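Local coordinates for protein C-glycoside 3-oxidase (Microbacterium trichothecenolyticum, PDB 7DVE) that binds one FAD per monomer and oxidises the C3 hydroxyl of the sugar in C-glycosides such as isoorientin and mangiferin, with oxygen as electron acceptor, at residues L200-H203 with P209-W212; T238-E243 with R266-A271; Q279-S284 with D289-Y294. All coordinates share one frame; numbering follows the deposited sequence.

Contact 1. Residues L200-H203 with P209-W212; sequences LAVH and PLVW
H203 and V211 pair across two antiparallel strands, each backbone amide bonded to the other's carbonyl: H203 N to V211 O is 2.9 Å and nearly straight (168°), while the return bond from V211 N to H203 O is equally long but more bent (143°). Beside them V202 and W212 form a non-hydrogen-bonded pair whose CA atoms stand 4.3 Å apart. The tight, buried part lies on the side of V202. Its CG2, anti to its own backbone N, rests 3.7 Å from L210 CG, with the benzene ring of W212 a little farther off; its approach to V211 O is doubtfully short. That indole also takes a methyl of L200, CD2 to CZ3 at 3.9 Å, and meets A201 O at its edge.

The looser part is at H203, itself partly exposed although its side chain also touches D216 and V217 of helix 215-224. With chi1 at 65° its CG lies between backbone N and carbonyl carbon, which sets the imidazole alongside the buried V211 side chain. V211 CG1 sits over one ring face, 3.9 Å from the centroid, in a CH-pi contact offset toward the NE2 rim, and ND1 is hydrogen-bonded to S213. A leucine here, lacking ring nitrogen and flat face, would probably leave S213 OG without this partner and V211 CG1 without its CH-pi surface. Antiparallel pairing and a short connection make strands 196-204 and 210-212 a beta hairpin, which in this GMC oxidoreductase brings L200 and W212 next to the FAD-binding residues A131 and T129.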
loop_
_atom_site.group_PDB
_atom_site.type_symbol
_atom_site.label_atom_id
_atom_site.label_comp_id
_atom_site.label_asym_id
_atom_site.label_seq_id
_atom_site.Cartn_x
_atom_site.Cartn_y
_atom_site.Cartn_z
ATOM N N LEU A 200 9.865 -9.701 -0.528
ATOM C CA LEU A 200 9.063 -9.365 0.648
ATOM C C LEU A 200 9.716 -8.265 1.469
ATOM O O LEU A 200 10.930 -8.276 1.690
ATOM C CB LEU A 200 8.838 -10.594 1.558
ATOM C CG LEU A 200 7.940 -11.753 1.125
ATOM C CD1 LEU A 200 8.082 -12.942 2.105
ATOM C CD2 LEU A 200 6.417 -11.316 0.967
ATOM N N ALA A 201 8.896 -7.347 1.968
ATOM C CA ALA A 201 9.372 -6.270 2.835
ATOM C C ALA A 201 9.357 -6.816 4.251
ATOM O O ALA A 201 8.384 -6.661 4.991
ATOM C CB ALA A 201 8.504 -5.028 2.690
ATOM N N VAL A 202 10.445 -7.490 4.624
ATOM C CA VAL A 202 10.503 -8.261 5.862
ATOM C C VAL A 202 11.922 -8.160 6.403
ATOM O O VAL A 202 12.871 -7.958 5.643
ATOM C CB VAL A 202 10.087 -9.736 5.616
ATOM C CG1 VAL A 202 11.234 -10.531 4.973
ATOM C CG2 VAL A 202 9.711 -10.382 6.884
ATOM N N HIS A 203 12.066 -8.291 7.723
ATOM C CA HIS A 203 13.384 -8.325 8.350
ATOM C C HIS A 203 13.318 -9.178 9.607
ATOM O O HIS A 203 12.242 -9.521 10.104
ATOM C CB HIS A 203 13.896 -6.919 8.705
ATOM C CG HIS A 203 13.075 -6.235 9.757
ATOM N ND1 HIS A 203 11.945 -5.500 9.461
ATOM C CD2 HIS A 203 13.194 -6.209 11.106
ATOM C CE1 HIS A 203 11.419 -5.031 10.578
ATOM N NE2 HIS A 203 12.152 -5.456 11.594
ATOM N N PRO A 209 13.054 -13.265 15.585
ATOM C CA PRO A 209 11.871 -13.439 14.722
ATOM C C PRO A 209 11.838 -12.583 13.462
ATOM O O PRO A 209 12.110 -11.386 13.483
ATOM C CB PRO A 209 10.705 -13.086 15.656
ATOM C CG PRO A 209 11.357 -12.840 17.071
ATOM C CD PRO A 209 12.704 -13.445 17.004
ATOM N N LEU A 210 11.467 -13.232 12.363
ATOM C CA LEU A 210 11.044 -12.581 11.127
ATOM C C LEU A 210 9.753 -11.782 11.329
ATOM O O LEU A 210 8.838 -12.257 12.003
ATOM C CB LEU A 210 10.803 -13.658 10.081
ATOM C CG LEU A 210 11.039 -13.388 8.610
ATOM C CD1 LEU A 210 12.439 -12.855 8.386
ATOM C CD2 LEU A 210 10.806 -14.676 7.823
ATOM N N VAL A 211 9.659 -10.601 10.698
ATOM C CA VAL A 211 8.500 -9.714 10.843
ATOM C C VAL A 211 8.452 -8.710 9.685
ATOM O O VAL A 211 9.480 -8.331 9.127
ATOM C CB VAL A 211 8.524 -8.994 12.214
ATOM C CG1 VAL A 211 9.635 -7.940 12.250
ATOM C CG2 VAL A 211 7.153 -8.363 12.500
ATOM N N TRP A 212 7.238 -8.276 9.328
ATOM C CA TRP A 212 7.039 -7.342 8.212
ATOM C C TRP A 212 7.671 -5.975 8.495
ATOM O O TRP A 212 7.692 -5.490 9.632
ATOM C CB TRP A 212 5.537 -7.151 7.918
ATOM C CG TRP A 212 4.794 -8.437 7.697
ATOM C CD1 TRP A 212 3.754 -8.922 8.442
ATOM C CD2 TRP A 212 5.042 -9.420 6.677
ATOM N NE1 TRP A 212 3.352 -10.150 7.965
ATOM C CE2 TRP A 212 4.117 -10.473 6.876
ATOM C CE3 TRP A 212 5.959 -9.516 5.621
ATOM C CZ2 TRP A 212 4.069 -11.595 6.048
ATOM C CZ3 TRP A 212 5.914 -10.636 4.802
ATOM C CH2 TRP A 212 4.975 -11.664 5.022
#

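Contact 2. Residues T238-E243 with R266-A271; sequences TRVLVE and RFVVVA. With FAD (flavin-adenine dinucleotide), chain C.
V240 and V270 share one side-chain shape, CG1 anti to the backbone N (chi1 176° and -178°), which leaves the CG2 of each beside its own N; from there the two CG2 methyls reach toward each other tip to tip, 4.1 Å apart. V268 keeps the same torsion (177°), and its CG1 comes within 4.2 Å of CG1 of V240. Because V268 and V270 are two residues apart in one strand, both side chains issue from the same face, and V240 comes down upon the pair from the other strand. V268 CG1 and V270 CG2 are themselves 4.1 Å apart, so the V240 methyls rest on two adjoining methyls.

The contact is small and wholly apolar. The CA atoms of V240 and V268, the nearest between the segments, are 7.6 Å apart, too far for strand pairing: this is packing between sheets. Strand 267-270 belongs to the five-stranded parallel sheet of the Rossmann-type FAD-binding domain, lying between strands 12-15 and 473-475, whereas 235-243 is an outer strand of a three-stranded antiparallel sheet covering it. The valine cluster joins the two, and helix 276-283 adds L280, which touches both V240 and V270, together with T277 and L281 against V270. L473 packs against V268 and V270 from the neighbouring parallel strand. On the other face of strand 267-270, F267 and V269 turn to helix 490-510, where both meet I504. Just past V270 the chain reaches the cofactor, A271 O lying 3.5 Å from C5B of the FAD ribose. Strand 235-243 also reaches FAD, through a hydrogen bond from V237 N, three residues before V240.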
loop_
_atom_site.group_PDB
_atom_site.type_symbol
_atom_site.label_atom_id
_atom_site.label_comp_id
_atom_site.label_asym_id
_atom_site.label_seq_id
_atom_site.Cartn_x
_atom_site.Cartn_y
_atom_site.Cartn_z
ATOM N N THR A 238 -6.271 19.583 7.683
ATOM C CA THR A 238 -7.569 19.901 7.106
ATOM C C THR A 238 -7.469 20.695 5.811
ATOM O O THR A 238 -8.444 20.734 5.053
ATOM C CB THR A 238 -8.422 20.687 8.106
ATOM O OG1 THR A 238 -7.685 21.824 8.561
ATOM C CG2 THR A 238 -8.755 19.832 9.300
ATOM N N ARG A 239 -6.312 21.294 5.520
ATOM C CA ARG A 239 -6.194 22.165 4.360
ATOM C C ARG A 239 -4.734 22.289 3.941
ATOM O O ARG A 239 -3.843 22.397 4.787
ATOM C CB ARG A 239 -6.769 23.549 4.669
ATOM C CG ARG A 239 -7.299 24.287 3.467
ATOM C CD ARG A 239 -7.745 25.721 3.824
ATOM N NE ARG A 239 -8.294 25.813 5.175
ATOM C CZ ARG A 239 -8.280 26.910 5.924
ATOM N NH1 ARG A 239 -7.749 28.042 5.486
ATOM N NH2 ARG A 239 -8.828 26.874 7.138
ATOM N N VAL A 240 -4.505 22.285 2.633
ATOM C CA VAL A 240 -3.245 22.742 2.061
ATOM C C VAL A 240 -3.362 24.241 1.811
ATOM O O VAL A 240 -4.200 24.683 1.016
ATOM C CB VAL A 240 -2.913 21.999 0.761
ATOM C CG1 VAL A 240 -1.629 22.570 0.144
ATOM C CG2 VAL A 240 -2.788 20.491 1.017
ATOM N N LEU A 241 -2.535 25.023 2.504
ATOM C CA LEU A 241 -2.516 26.466 2.302
ATOM C C LEU A 241 -1.828 26.779 0.985
ATOM O O LEU A 241 -0.651 26.444 0.794
ATOM C CB LEU A 241 -1.793 27.160 3.455
ATOM C CG LEU A 241 -2.481 27.124 4.821
ATOM C CD1 LEU A 241 -1.526 27.568 5.921
ATOM C CD2 LEU A 241 -3.731 27.992 4.804
ATOM N N VAL A 242 -2.567 27.411 0.079
ATOM C CA VAL A 242 -2.045 27.891 -1.193
ATOM C C VAL A 242 -1.987 29.414 -1.151
ATOM O O VAL A 242 -2.890 30.067 -0.613
ATOM C CB VAL A 242 -2.910 27.380 -2.364
ATOM C CG1 VAL A 242 -4.383 27.549 -2.031
ATOM C CG2 VAL A 242 -2.570 28.129 -3.658
ATOM N N GLU A 243 -0.912 29.978 -1.700
ATOM C CA GLU A 243 -0.678 31.416 -1.653
ATOM C C GLU A 243 0.195 31.827 -2.830
ATOM O O GLU A 243 1.205 31.179 -3.111
ATOM C CB GLU A 243 -0.036 31.806 -0.315
ATOM C CG GLU A 243 0.968 32.949 -0.378
ATOM C CD GLU A 243 1.940 32.916 0.800
ATOM O OE1 GLU A 243 1.530 33.309 1.917
ATOM O OE2 GLU A 243 3.098 32.455 0.617
ATOM N N ARG A 266 7.441 25.697 2.021
ATOM C CA ARG A 266 7.658 25.840 0.582
ATOM C C ARG A 266 7.328 24.563 -0.184
ATOM O O ARG A 266 7.129 24.617 -1.403
ATOM C CB ARG A 266 9.102 26.260 0.293
ATOM N N PHE A 267 7.259 23.423 0.496
ATOM C CA PHE A 267 6.914 22.153 -0.125
ATOM C C PHE A 267 5.871 21.451 0.730
ATOM O O PHE A 267 5.980 21.422 1.960
ATOM C CB PHE A 267 8.147 21.258 -0.302
ATOM C CG PHE A 267 9.202 21.858 -1.182
ATOM C CD1 PHE A 267 10.187 22.667 -0.650
ATOM C CD2 PHE A 267 9.194 21.626 -2.545
ATOM C CE1 PHE A 267 11.151 23.234 -1.465
ATOM C CE2 PHE A 267 10.153 22.192 -3.368
ATOM C CZ PHE A 267 11.136 22.992 -2.824
ATOM N N VAL A 268 4.846 20.914 0.077
ATOM C CA VAL A 268 3.817 20.124 0.743
ATOM C C VAL A 268 3.679 18.812 -0.007
ATOM O O VAL A 268 3.442 18.809 -1.218
ATOM C CB VAL A 268 2.467 20.857 0.818
ATOM C CG1 VAL A 268 1.404 19.949 1.469
ATOM C CG2 VAL A 268 2.627 22.135 1.605
ATOM N N VAL A 269 3.869 17.705 0.694
ATOM C CA VAL A 269 3.727 16.377 0.121
ATOM C C VAL A 269 2.533 15.751 0.811
ATOM O O VAL A 269 2.497 15.675 2.047
ATOM C CB VAL A 269 5.003 15.535 0.308
ATOM C CG1 VAL A 269 4.893 14.178 -0.419
ATOM C CG2 VAL A 269 6.238 16.309 -0.162
ATOM N N VAL A 270 1.525 15.377 0.032
ATOM C CA VAL A 270 0.341 14.716 0.567
ATOM C C VAL A 270 0.447 13.244 0.199
ATOM O O VAL A 270 0.395 12.878 -0.978
ATOM C CB VAL A 270 -0.973 15.336 0.060
ATOM C CG1 VAL A 270 -2.145 14.634 0.702
ATOM C CG2 VAL A 270 -1.034 16.825 0.383
ATOM N N ALA A 271 0.623 12.408 1.216
ATOM C CA ALA A 271 0.706 10.966 1.066
ATOM C C ALA A 271 -0.316 10.372 2.029
ATOM O O ALA A 271 0.015 9.700 3.010
ATOM C CB ALA A 271 2.122 10.461 1.345
HETATM P PA FAD C . -1.121 4.510 3.878
HETATM O O1A FAD C . -2.597 4.453 4.016
HETATM O O2A FAD C . -0.334 3.273 4.086
HETATM O O5B FAD C . -0.711 5.674 4.916
HETATM C C5B FAD C . -1.329 6.959 4.801
HETATM C C4B FAD C . -1.347 7.642 6.144
HETATM O O4B FAD C . -1.923 8.959 5.903
HETATM C C3B FAD C . -2.316 6.936 7.114
HETATM O O3B FAD C . -1.608 6.663 8.339
HETATM C C2B FAD C . -3.379 8.024 7.329
HETATM O O2B FAD C . -3.873 8.029 8.671
HETATM C C1B FAD C . -2.598 9.302 7.104
HETATM N N9A FAD C . -3.526 10.455 6.813
HETATM C C8A FAD C . -4.473 10.374 5.865
HETATM N N7A FAD C . -5.131 11.539 5.823
HETATM C C5A FAD C . -4.604 12.347 6.745
HETATM C C6A FAD C . -4.896 13.611 7.083
HETATM N N6A FAD C . -5.890 14.187 6.407
HETATM N N1A FAD C . -4.227 14.273 8.046
HETATM C C2A FAD C . -3.197 13.602 8.708
HETATM N N3A FAD C . -2.898 12.280 8.329
HETATM C C4A FAD C . -3.607 11.680 7.357
HETATM N N1 FAD C . 0.475 -3.783 -0.169
HETATM C C2 FAD C . 1.455 -4.387 -0.937
HETATM O O2 FAD C . 2.048 -3.697 -1.758
HETATM N N3 FAD C . 1.739 -5.754 -0.778
HETATM C C4 FAD C . 1.057 -6.506 0.205
HETATM O O4 FAD C . 1.331 -7.701 0.352
HETATM C C4X FAD C . 0.075 -5.882 0.968
HETATM N N5 FAD C . -0.659 -6.557 1.887
HETATM C C5X FAD C . -1.511 -5.874 2.706
HETATM C C6 FAD C . -2.177 -6.527 3.761
HETATM C C7 FAD C . -3.006 -5.846 4.645
HETATM C C7M FAD C . -3.716 -6.594 5.802
HETATM C C8 FAD C . -3.193 -4.472 4.481
HETATM C C8M FAD C . -4.112 -3.706 5.451
HETATM C C9 FAD C . -2.543 -3.812 3.429
HETATM C C9A FAD C . -1.706 -4.503 2.533
HETATM N N10 FAD C . -1.091 -3.874 1.505
HETATM C C10 FAD C . -0.191 -4.525 0.765
HETATM C "C1'" FAD C . -1.345 -2.446 1.162
HETATM C "C2'" FAD C . -0.323 -1.448 1.721
HETATM O "O2'" FAD C . -0.453 -1.420 3.152
HETATM C "C3'" FAD C . -0.536 -0.034 1.084
HETATM O "O3'" FAD C . -0.357 -0.108 -0.337
HETATM C "C4'" FAD C . 0.501 0.968 1.593
HETATM O "O4'" FAD C . 0.427 1.052 3.008
HETATM C "C5'" FAD C . 0.232 2.375 0.993
HETATM O "O5'" FAD C . 1.065 3.362 1.636
HETATM P P FAD C . 0.702 4.937 1.700
HETATM O O1P FAD C . 1.600 5.682 2.624
HETATM O O2P FAD C . 0.597 5.367 0.289
HETATM O O3P FAD C . -0.730 5.104 2.436
#

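Contact 3. Residues Q279-S284 with D289-Y294; sequences QLLWAS and DALGRY
L291 meets L281 and W282 with its two methyls divided between them. CD1 lies 3.9 Å from L281 CB and 4.0 Å from L281 CD1, while CD2 is 4.1 Å from W282 CB and close to the ring edge of W282, near its plane. With its CG anti to the backbone N (chi1 -179°), L291 extends from the loop to reach the helix flank.

What presents this leucine is a type II turn from A290 to R293, closed by R293 N to A290 O at 2.9 Å. L291 and G292 are its two central residues, and G292 has the positive phi (77°) that favours glycine. Backbone bonds from G292 to V383 and T448 tie the turn to the surrounding chain.

On the helix side, W282 is set by R287, a cation-pi partner, and by the ring of F385. At the C-terminal end of the helix, L280 O takes two bonds from S284, from opposite faces of its plane: OG at 2.7 Å and the backbone N at 3.0 Å. The whole is a helix C-terminal end followed by a short loop folded back on its flank, here at the close of the beta-alpha unit formed by strand 267-270 and helix 276-283 in the FAD-binding domain.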
loop_
_atom_site.group_PDB
_atom_site.type_symbol
_atom_site.label_atom_id
_atom_site.label_comp_id
_atom_site.label_asym_id
_atom_site.label_seq_id
_atom_site.Cartn_x
_atom_site.Cartn_y
_atom_site.Cartn_z
ATOM N N GLN A 279 -9.241 13.738 -1.103
ATOM C CA GLN A 279 -10.080 14.421 -0.116
ATOM C C GLN A 279 -9.457 15.737 0.340
ATOM O O GLN A 279 -10.108 16.794 0.305
ATOM C CB GLN A 279 -10.326 13.505 1.084
ATOM C CG GLN A 279 -11.379 14.015 2.056
ATOM C CD GLN A 279 -11.532 13.105 3.250
ATOM O OE1 GLN A 279 -10.544 12.576 3.784
ATOM N NE2 GLN A 279 -12.769 12.895 3.670
ATOM N N LEU A 280 -8.194 15.683 0.787
ATOM C CA LEU A 280 -7.532 16.880 1.287
ATOM C C LEU A 280 -7.391 17.925 0.190
ATOM O O LEU A 280 -7.617 19.119 0.432
ATOM C CB LEU A 280 -6.169 16.517 1.875
ATOM C CG LEU A 280 -5.239 17.677 2.223
ATOM C CD1 LEU A 280 -5.916 18.624 3.212
ATOM C CD2 LEU A 280 -3.923 17.143 2.781
ATOM N N LEU A 281 -7.044 17.496 -1.032
ATOM C CA LEU A 281 -6.896 18.464 -2.120
ATOM C C LEU A 281 -8.236 19.123 -2.453
ATOM O O LEU A 281 -8.301 20.337 -2.663
ATOM C CB LEU A 281 -6.290 17.800 -3.367
ATOM C CG LEU A 281 -4.877 17.164 -3.365
ATOM C CD1 LEU A 281 -4.190 17.280 -4.725
ATOM C CD2 LEU A 281 -3.984 17.712 -2.266
ATOM N N TRP A 282 -9.321 18.345 -2.477
ATOM C CA TRP A 282 -10.653 18.913 -2.711
ATOM C C TRP A 282 -11.020 19.914 -1.622
ATOM O O TRP A 282 -11.445 21.037 -1.912
ATOM C CB TRP A 282 -11.699 17.797 -2.797
ATOM C CG TRP A 282 -13.126 18.290 -2.905
ATOM C CD1 TRP A 282 -13.973 18.600 -1.878
ATOM C CD2 TRP A 282 -13.865 18.505 -4.110
ATOM N NE1 TRP A 282 -15.188 19.016 -2.372
ATOM C CE2 TRP A 282 -15.145 18.965 -3.740
ATOM C CE3 TRP A 282 -13.565 18.358 -5.467
ATOM C CZ2 TRP A 282 -16.127 19.277 -4.680
ATOM C CZ3 TRP A 282 -14.540 18.686 -6.407
ATOM C CH2 TRP A 282 -15.800 19.138 -6.009
ATOM N N ALA A 283 -10.838 19.527 -0.357
ATOM C CA ALA A 283 -11.097 20.443 0.751
ATOM C C ALA A 283 -10.273 21.723 0.650
ATOM O O ALA A 283 -10.715 22.775 1.126
ATOM C CB ALA A 283 -10.817 19.750 2.082
ATOM N N SER A 284 -9.087 21.668 0.041
ATOM C CA SER A 284 -8.249 22.857 -0.069
ATOM C C SER A 284 -8.508 23.665 -1.340
ATOM O O SER A 284 -7.801 24.655 -1.584
ATOM C CB SER A 284 -6.769 22.471 -0.007
ATOM O OG SER A 284 -6.549 21.494 0.991
ATOM N N ASP A 289 -9.276 18.429 -12.987
ATOM C CA ASP A 289 -10.331 17.548 -13.469
ATOM C C ASP A 289 -10.087 16.081 -13.160
ATOM O O ASP A 289 -11.048 15.340 -12.938
ATOM C CB ASP A 289 -10.517 17.685 -14.971
ATOM C CG ASP A 289 -11.871 17.174 -15.402
ATOM O OD1 ASP A 289 -12.867 17.868 -15.093
ATOM O OD2 ASP A 289 -11.949 16.076 -15.998
ATOM N N ALA A 290 -8.820 15.632 -13.174
ATOM C CA ALA A 290 -8.530 14.216 -12.937
ATOM C C ALA A 290 -8.623 13.830 -11.474
ATOM O O ALA A 290 -8.582 12.638 -11.176
ATOM C CB ALA A 290 -7.138 13.842 -13.473
ATOM N N LEU A 291 -8.738 14.797 -10.564
ATOM C CA LEU A 291 -8.686 14.512 -9.132
ATOM C C LEU A 291 -9.760 13.502 -8.730
ATOM O O LEU A 291 -10.946 13.693 -9.005
ATOM C CB LEU A 291 -8.866 15.810 -8.339
ATOM C CG LEU A 291 -8.813 15.634 -6.823
ATOM C CD1 LEU A 291 -7.362 15.559 -6.352
ATOM C CD2 LEU A 291 -9.566 16.735 -6.108
ATOM N N GLY A 292 -9.346 12.424 -8.082
ATOM C CA GLY A 292 -10.258 11.376 -7.679
ATOM C C GLY A 292 -10.707 10.446 -8.779
ATOM O O GLY A 292 -11.182 9.355 -8.476
ATOM N N ARG A 293 -10.556 10.830 -10.045
ATOM C CA ARG A 293 -10.997 10.024 -11.171
ATOM C C ARG A 293 -9.964 8.952 -11.525
ATOM O O ARG A 293 -8.815 8.990 -11.080
ATOM C CB ARG A 293 -11.257 10.927 -12.379
ATOM C CG ARG A 293 -12.497 11.793 -12.267
ATOM C CD ARG A 293 -12.738 12.588 -13.549
ATOM N NE ARG A 293 -13.995 13.322 -13.491
ATOM C CZ ARG A 293 -15.176 12.773 -13.734
ATOM N NH1 ARG A 293 -15.291 11.493 -14.050
ATOM N NH2 ARG A 293 -16.268 13.529 -13.662
ATOM N N TYR A 294 -10.387 7.987 -12.353
ATOM C CA TYR A 294 -9.566 6.873 -12.842
ATOM C C TYR A 294 -9.193 5.924 -11.709
ATOM O O TYR A 294 -8.247 5.138 -11.825
ATOM C CB TYR A 294 -8.320 7.370 -13.625
ATOM C CG TYR A 294 -8.671 8.458 -14.635
ATOM C CD1 TYR A 294 -9.350 8.159 -15.821
ATOM C CD2 TYR A 294 -8.396 9.794 -14.368
ATOM C CE1 TYR A 294 -9.730 9.171 -16.718
ATOM C CE2 TYR A 294 -8.771 10.795 -15.243
ATOM C CZ TYR A 294 -9.440 10.487 -16.417
ATOM O OH TYR A 294 -9.796 11.511 -17.275
#

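In the fold
The three contacts follow one another along the chain without overlap, all within one stretch of GMC oxidoreductase sequence. Contacts 2 and 3 are neighbours, their centres about 13 Å apart: strand 267-270 of contact 2 leads into helix 276-283 of contact 3. Strand 235-243 also rests on that helix, L280 CD1 packing against T238 and R239, and just past the helix end a probable hydrogen bond links V240 N with S284 OG at 2.7 Å. Contact 1 stands apart, its centre about 33 Å from that of contact 2 and 34 Å from that of contact 3, in the separate antiparallel sheet. FAD spans this gap, with contact 2 beside its adenosine half and contact 1 near its flavin end.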